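Local coordinates for protein phosphopantothenoylcysteine decarboxylase (Cryptococcus neoformans, PDB 6EOA) that binds flavin mononucleotide in a trimeric flavoprotein and probably decarboxylates phosphopantothenoylcysteine on the way to coenzyme A, at residues A[38-43]-A[134-139]; A[68-73]-A[154-159]. One frame throughout, in Å; residues are numbered along the deposited sequence.

Contact 1 (A[38-43]-A[134-139]); sequences VLITSG and VVIAPC. With FMN (flavin mononucleotide), chain B.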
loop_
_atom_site.group_PDB
_atom_site.type_symbol
_atom_site.label_atom_id
_atom_site.label_comp_id
_atom_site.label_asym_id
_atom_site.label_seq_id
_atom_site.Cartn_x
_atom_site.Cartn_y
_atom_site.Cartn_z
ATOM N N VAL A 38 -8.732 21.402 -7.677
ATOM C CA VAL A 38 -9.048 20.050 -7.253
ATOM C C VAL A 38 -8.719 19.905 -5.774
ATOM O O VAL A 38 -7.576 20.101 -5.359
ATOM C CB VAL A 38 -8.281 18.989 -8.067
ATOM C CG1 VAL A 38 -8.366 17.631 -7.384
ATOM C CG2 VAL A 38 -8.825 18.913 -9.481
ATOM N N LEU A 39 -9.727 19.580 -4.976
ATOM C CA LEU A 39 -9.513 19.338 -3.556
ATOM C C LEU A 39 -9.355 17.843 -3.287
ATOM O O LEU A 39 -10.252 17.056 -3.581
ATOM C CB LEU A 39 -10.668 19.901 -2.730
ATOM C CG LEU A 39 -10.635 19.582 -1.232
ATOM C CD1 LEU A 39 -9.514 20.347 -0.519
ATOM C CD2 LEU A 39 -11.986 19.864 -0.588
ATOM N N ILE A 40 -8.203 17.450 -2.751
ATOM C CA ILE A 40 -8.003 16.068 -2.340
ATOM C C ILE A 40 -8.183 15.965 -0.835
ATOM O O ILE A 40 -7.496 16.646 -0.072
ATOM C CB ILE A 40 -6.613 15.529 -2.730
ATOM C CG1 ILE A 40 -6.415 15.585 -4.243
ATOM C CG2 ILE A 40 -6.454 14.089 -2.259
ATOM C CD1 ILE A 40 -5.057 15.068 -4.695
ATOM N N THR A 41 -9.127 15.128 -0.414
ATOM C CA THR A 41 -9.384 14.908 1.005
ATOM C C THR A 41 -8.953 13.498 1.377
ATOM O O THR A 41 -9.248 12.544 0.656
ATOM C CB THR A 41 -10.871 15.109 1.362
ATOM O OG1 THR A 41 -11.653 14.034 0.825
ATOM C CG2 THR A 41 -11.381 16.432 0.799
ATOM N N SER A 42 -8.240 13.367 2.492
ATOM C CA SER A 42 -7.742 12.066 2.922
ATOM C C SER A 42 -8.279 11.701 4.304
ATOM O O SER A 42 -9.066 12.445 4.890
ATOM C CB SER A 42 -6.214 12.044 2.918
ATOM O OG SER A 42 -5.682 12.979 3.840
ATOM N N GLY A 43 -7.848 10.553 4.817
ATOM C CA GLY A 43 -8.421 9.988 6.026
ATOM C C GLY A 43 -8.012 10.620 7.341
ATOM O O GLY A 43 -7.577 9.928 8.262
ATOM N N VAL A 134 -3.937 22.020 -7.142
ATOM C CA VAL A 134 -4.321 20.848 -6.368
ATOM C C VAL A 134 -4.074 21.113 -4.890
ATOM O O VAL A 134 -2.961 21.455 -4.492
ATOM C CB VAL A 134 -3.553 19.588 -6.808
ATOM C CG1 VAL A 134 -3.912 18.410 -5.915
ATOM C CG2 VAL A 134 -3.857 19.263 -8.262
ATOM N N VAL A 135 -5.120 20.968 -4.084
ATOM C CA VAL A 135 -5.012 21.188 -2.645
ATOM C C VAL A 135 -5.331 19.909 -1.875
ATOM O O VAL A 135 -6.425 19.358 -1.988
ATOM C CB VAL A 135 -5.949 22.320 -2.175
ATOM C CG1 VAL A 135 -5.702 22.645 -0.709
ATOM C CG2 VAL A 135 -5.750 23.568 -3.034
ATOM N N ILE A 136 -4.365 19.437 -1.096
ATOM C CA ILE A 136 -4.568 18.258 -0.271
ATOM C C ILE A 136 -4.913 18.679 1.151
ATOM O O ILE A 136 -4.033 19.006 1.944
ATOM C CB ILE A 136 -3.327 17.360 -0.258
ATOM C CG1 ILE A 136 -2.792 17.170 -1.677
ATOM C CG2 ILE A 136 -3.662 16.023 0.368
ATOM C CD1 ILE A 136 -1.502 16.385 -1.734
ATOM N N ALA A 137 -6.204 18.674 1.463
ATOM C CA ALA A 137 -6.685 19.158 2.751
ATOM C C ALA A 137 -7.898 18.357 3.211
ATOM O O ALA A 137 -8.993 18.515 2.671
ATOM C CB ALA A 137 -7.025 20.639 2.668
ATOM N N PRO A 138 -7.713 17.502 4.223
ATOM C CA PRO A 138 -6.451 17.303 4.939
ATOM C C PRO A 138 -5.543 16.278 4.265
ATOM O O PRO A 138 -6.012 15.459 3.476
ATOM C CB PRO A 138 -6.915 16.790 6.296
ATOM C CG PRO A 138 -8.141 15.998 5.966
ATOM C CD PRO A 138 -8.804 16.697 4.805
ATOM N N CYS A 139 -4.253 16.327 4.580
ATOM C CA CYS A 139 -3.330 15.280 4.168
ATOM C C CYS A 139 -2.943 14.435 5.371
ATOM O O CYS A 139 -2.282 14.919 6.290
ATOM C CB CYS A 139 -2.077 15.870 3.521
ATOM S SG CYS A 139 -0.911 14.616 2.921
HETATM N N1 FMN B . -4.599 9.764 10.256
HETATM C C2 FMN B . -4.032 11.021 10.174
HETATM O O2 FMN B . -2.949 11.165 9.602
HETATM N N3 FMN B . -4.676 12.108 10.740
HETATM C C4 FMN B . -5.886 11.946 11.387
HETATM O O4 FMN B . -6.452 12.920 11.884
HETATM C C4A FMN B . -6.462 10.678 11.469
HETATM N N5 FMN B . -7.673 10.498 12.113
HETATM C C5A FMN B . -8.238 9.237 12.185
HETATM C C6 FMN B . -9.461 9.053 12.826
HETATM C C7 FMN B . -10.030 7.785 12.899
HETATM C C7M FMN B . -11.347 7.589 13.596
HETATM C C8 FMN B . -9.373 6.700 12.326
HETATM C C8M FMN B . -9.966 5.322 12.394
HETATM C C9 FMN B . -8.155 6.884 11.685
HETATM C C9A FMN B . -7.584 8.150 11.612
HETATM N N10 FMN B . -6.373 8.331 10.969
HETATM C C10 FMN B . -5.809 9.589 10.898
HETATM C "C1'" FMN B . -5.663 7.161 10.354
HETATM C "C2'" FMN B . -5.985 7.082 8.865
HETATM O "O2'" FMN B . -7.369 7.268 8.636
HETATM C "C3'" FMN B . -5.545 5.739 8.301
HETATM O "O3'" FMN B . -4.136 5.698 8.329
HETATM C "C4'" FMN B . -6.050 5.565 6.873
HETATM O "O4'" FMN B . -5.909 4.221 6.464
HETATM C "C5'" FMN B . -5.277 6.476 5.931
HETATM O "O5'" FMN B . -5.904 6.488 4.669
HETATM P P FMN B . -5.626 7.702 3.640
HETATM O O1P FMN B . -4.248 7.525 3.045
HETATM O O2P FMN B . -5.698 9.047 4.329
HETATM O O3P FMN B . -6.672 7.643 2.559
#

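Contact 2 (A[68-73]-A[154-159]); sequences VATKAS and SLATSL. With FMN (flavin mononucleotide), chain B; FMN (flavin mononucleotide), chain C.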
loop_
_atom_site.group_PDB
_atom_site.type_symbol
_atom_site.label_atom_id
_atom_site.label_comp_id
_atom_site.label_asym_id
_atom_site.label_seq_id
_atom_site.Cartn_x
_atom_site.Cartn_y
_atom_site.Cartn_z
ATOM N N VAL A 68 -11.594 15.071 -4.841
ATOM C CA VAL A 68 -11.120 13.691 -4.846
ATOM C C VAL A 68 -11.008 13.179 -3.420
ATOM O O VAL A 68 -10.286 13.749 -2.602
ATOM C CB VAL A 68 -9.757 13.560 -5.540
ATOM C CG1 VAL A 68 -9.215 12.136 -5.383
ATOM C CG2 VAL A 68 -9.878 13.946 -7.006
ATOM N N ALA A 69 -11.731 12.108 -3.117
ATOM C CA ALA A 69 -11.743 11.561 -1.769
ATOM C C ALA A 69 -11.079 10.194 -1.729
ATOM O O ALA A 69 -11.428 9.305 -2.498
ATOM C CB ALA A 69 -13.169 11.469 -1.246
ATOM N N THR A 70 -10.110 10.033 -0.837
ATOM C CA THR A 70 -9.565 8.716 -0.567
ATOM C C THR A 70 -10.647 7.922 0.151
ATOM O O THR A 70 -11.603 8.509 0.669
ATOM C CB THR A 70 -8.302 8.781 0.282
ATOM O OG1 THR A 70 -8.633 9.200 1.613
ATOM C CG2 THR A 70 -7.303 9.757 -0.318
ATOM N N LYS A 71 -10.521 6.599 0.178
ATOM C CA LYS A 71 -11.568 5.782 0.782
ATOM C C LYS A 71 -11.764 6.140 2.253
ATOM O O LYS A 71 -12.890 6.228 2.732
ATOM C CB LYS A 71 -11.263 4.287 0.652
ATOM C CG LYS A 71 -12.326 3.431 1.323
ATOM C CD LYS A 71 -11.938 1.965 1.437
ATOM C CE LYS A 71 -13.179 1.104 1.675
ATOM N NZ LYS A 71 -12.846 -0.232 2.253
ATOM N N ALA A 72 -10.661 6.355 2.959
ATOM C CA ALA A 72 -10.720 6.700 4.374
ATOM C C ALA A 72 -11.445 8.029 4.624
ATOM O O ALA A 72 -12.156 8.171 5.614
ATOM C CB ALA A 72 -9.315 6.751 4.958
ATOM N N SER A 73 -11.268 8.998 3.728
ATOM C CA SER A 73 -11.867 10.314 3.924
ATOM C C SER A 73 -13.383 10.257 3.799
ATOM O O SER A 73 -14.093 11.090 4.368
ATOM C CB SER A 73 -11.305 11.327 2.925
ATOM O OG SER A 73 -11.876 11.153 1.643
ATOM N N SER A 154 -4.361 4.620 -6.043
ATOM C CA SER A 154 -5.680 5.200 -5.819
ATOM C C SER A 154 -5.869 6.384 -6.755
ATOM O O SER A 154 -4.913 6.835 -7.381
ATOM C CB SER A 154 -5.844 5.635 -4.360
ATOM O OG SER A 154 -4.976 6.714 -4.058
ATOM N N LEU A 155 -7.099 6.881 -6.856
ATOM C CA LEU A 155 -7.375 8.031 -7.710
ATOM C C LEU A 155 -6.539 9.233 -7.289
ATOM O O LEU A 155 -5.922 9.899 -8.125
ATOM C CB LEU A 155 -8.862 8.388 -7.671
ATOM C CG LEU A 155 -9.244 9.689 -8.382
ATOM C CD1 LEU A 155 -8.843 9.643 -9.853
ATOM C CD2 LEU A 155 -10.735 9.963 -8.234
ATOM N N ALA A 156 -6.508 9.490 -5.986
ATOM C CA ALA A 156 -5.818 10.655 -5.442
ATOM C C ALA A 156 -4.328 10.649 -5.770
ATOM O O ALA A 156 -3.765 11.666 -6.180
ATOM C CB ALA A 156 -6.022 10.722 -3.938
ATOM N N THR A 157 -3.689 9.499 -5.593
ATOM C CA THR A 157 -2.246 9.406 -5.768
ATOM C C THR A 157 -1.853 9.258 -7.237
ATOM O O THR A 157 -0.764 9.673 -7.635
ATOM C CB THR A 157 -1.673 8.235 -4.968
ATOM O OG1 THR A 157 -2.425 7.055 -5.259
ATOM C CG2 THR A 157 -1.764 8.518 -3.469
ATOM N N SER A 158 -2.732 8.662 -8.040
ATOM C CA SER A 158 -2.515 8.613 -9.482
ATOM C C SER A 158 -2.573 10.020 -10.070
ATOM O O SER A 158 -1.789 10.368 -10.957
ATOM C CB SER A 158 -3.545 7.708 -10.165
ATOM O OG SER A 158 -3.216 6.342 -9.991
ATOM N N LEU A 159 -3.502 10.827 -9.566
ATOM C CA LEU A 159 -3.635 12.213 -10.005
ATOM C C LEU A 159 -2.374 13.017 -9.699
ATOM O O LEU A 159 -1.836 13.698 -10.573
ATOM C CB LEU A 159 -4.849 12.874 -9.346
ATOM C CG LEU A 159 -4.953 14.393 -9.506
ATOM C CD1 LEU A 159 -4.933 14.793 -10.977
ATOM C CD2 LEU A 159 -6.203 14.927 -8.819
HETATM N N1 FMN B . -4.599 9.764 10.256
HETATM C C2 FMN B . -4.032 11.021 10.174
HETATM O O2 FMN B . -2.949 11.165 9.602
HETATM N N3 FMN B . -4.676 12.108 10.740
HETATM C C4 FMN B . -5.886 11.946 11.387
HETATM O O4 FMN B . -6.452 12.920 11.884
HETATM C C4A FMN B . -6.462 10.678 11.469
HETATM N N5 FMN B . -7.673 10.498 12.113
HETATM C C5A FMN B . -8.238 9.237 12.185
HETATM C C6 FMN B . -9.461 9.053 12.826
HETATM C C7 FMN B . -10.030 7.785 12.899
HETATM C C7M FMN B . -11.347 7.589 13.596
HETATM C C8 FMN B . -9.373 6.700 12.326
HETATM C C8M FMN B . -9.966 5.322 12.394
HETATM C C9 FMN B . -8.155 6.884 11.685
HETATM C C9A FMN B . -7.584 8.150 11.612
HETATM N N10 FMN B . -6.373 8.331 10.969
HETATM C C10 FMN B . -5.809 9.589 10.898
HETATM C "C1'" FMN B . -5.663 7.161 10.354
HETATM C "C2'" FMN B . -5.985 7.082 8.865
HETATM O "O2'" FMN B . -7.369 7.268 8.636
HETATM C "C3'" FMN B . -5.545 5.739 8.301
HETATM O "O3'" FMN B . -4.136 5.698 8.329
HETATM C "C4'" FMN B . -6.050 5.565 6.873
HETATM O "O4'" FMN B . -5.909 4.221 6.464
HETATM C "C5'" FMN B . -5.277 6.476 5.931
HETATM O "O5'" FMN B . -5.904 6.488 4.669
HETATM P P FMN B . -5.626 7.702 3.640
HETATM O O1P FMN B . -4.248 7.525 3.045
HETATM O O2P FMN B . -5.698 9.047 4.329
HETATM O O3P FMN B . -6.672 7.643 2.559
HETATM N N1 FMN C . -0.553 3.566 -14.445
HETATM C C2 FMN C . 0.642 3.452 -15.129
HETATM O O2 FMN C . 1.706 3.487 -14.509
HETATM N N3 FMN C . 0.638 3.308 -16.507
HETATM C C4 FMN C . -0.555 3.276 -17.205
HETATM O O4 FMN C . -0.547 3.144 -18.428
HETATM C C4A FMN C . -1.763 3.388 -16.516
HETATM N N5 FMN C . -2.965 3.356 -17.197
HETATM C C5A FMN C . -4.157 3.463 -16.504
HETATM C C6 FMN C . -5.371 3.426 -17.187
HETATM C C7 FMN C . -6.571 3.533 -16.491
HETATM C C7M FMN C . -7.878 3.497 -17.231
HETATM C C8 FMN C . -6.554 3.676 -15.106
HETATM C C8M FMN C . -7.836 3.797 -14.333
HETATM C C9 FMN C . -5.345 3.713 -14.425
HETATM C C9A FMN C . -4.145 3.607 -15.120
HETATM N N10 FMN C . -2.941 3.639 -14.438
HETATM C C10 FMN C . -1.752 3.533 -15.130
HETATM C "C1'" FMN C . -2.923 3.795 -12.947
HETATM C "C2'" FMN C . -2.805 2.428 -12.281
HETATM O "O2'" FMN C . -3.684 1.496 -12.880
HETATM C "C3'" FMN C . -3.108 2.539 -10.793
HETATM O "O3'" FMN C . -2.070 3.281 -10.194
HETATM C "C4'" FMN C . -3.202 1.155 -10.160
HETATM O "O4'" FMN C . -3.774 1.243 -8.873
HETATM C "C5'" FMN C . -1.818 0.528 -10.069
HETATM O "O5'" FMN C . -1.940 -0.829 -9.711
HETATM P P FMN C . -0.730 -1.856 -10.012
HETATM O O1P FMN C . 0.376 -1.608 -9.013
HETATM O O2P FMN C . -0.182 -1.679 -11.411
HETATM O O3P FMN C . -1.262 -3.256 -9.863
#

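Contact 1 (A[38-43]-A[134-139])
I40 is bound through both its backbone N and its backbone O by the neighbouring strand. Its N donates to V135 O at 2.7 Å, and its O accepts A137 N at 2.9 Å; two residues earlier, V38 O accepts V135 N in a nearly straight bond, with an N-H...O angle of 174°. The strands run parallel, their short axes 4.7 Å apart and turned by 20°. Beta-branched residues suit such extended, buried backbone. On one face I40 carries CG1 anti to its carbonyl carbon (chi1 -60°), and CD1 beyond it meets V134 CG1 at 3.7 Å; L160 of helix 155-162 covers I40 and I136. On the other face L39 CD1 lies against A137 CB at 4.1 Å. The chain turns a corner at A137 and P138, joined by a cis peptide bond. There P138 O accepts S42 OG at 2.5 Å, from above the carbonyl plane, and weakly S42 N; OG also bonds S140 N. G43 N donates to FMN O2P at 2.7 Å, and FMN O2' to G43 O; glycine, having no CB, leaves room for O2'. Parallel strands whose C-terminal ends meet a nucleotide characterise the Rossmann-like flavoprotein fold of the HFCD family.

Contact 2 (A[68-73]-A[154-159])
V68 turns both methyls onto helix 155-162, and the close packing of this contact gathers around it. CG1, anti to the backbone N (chi1 173°), reaches A156 CA at 3.7 Å and the CG of L155 at 3.9 Å, whereas CG2 faces L159 CD2 more loosely, at 4.2 Å. Alanine at 156 suits the place because its small CB lets the valine methyl come close to the helix backbone. L155 and L159, one helical turn apart, add their branched ends to the apolar surface, and L127 of helix 123-130 packs on V68 as well. Toward the FMN end the contact thins to one methyl pair, T70 CG2 with A156 CB at 4.0 Å. Past T70 the chain leaves the helix, and K71 extends into an exposed position suited to its long charged side chain. At the helix start, N-cap S154 is partly exposed, its OG hydrogen-bonded to T157 OG1 at 2.8 Å. Threonine suits position 70 twice over: its methyl faces the helix, while OG1 donates to the phosphate oxygen O3P of FMN chain B at 2.7 Å. No hydrogen bond joins strand to helix, which implies that they are held by apolar packing, with the polar chemistry of T70 directed to the cofactor.

Contacts 1 and 2 have centres 9 Å apart and share one parallel sheet, in which strand 35-41 lies between strands 63-69 and 133-139. L39 O and V68 N, 2.7 Å apart, and T41 N and V68 O, 2.8 Å apart, probably form the hydrogen bonds that join them. Helix 155-162 spans both: A156, which packs against V68, also touches I40. At the strand ends the two converge on one FMN phosphate, and S42 CA comes within 3.3 Å of T70 OG1. S140 and A141 also bind this cofactor, as does C152 O of the second subunit, so the site is completed across a subunit boundary. S158 OG, hydrogen-bonded to C152 O, lies 3.3 Å from O3' of another FMN, chain C.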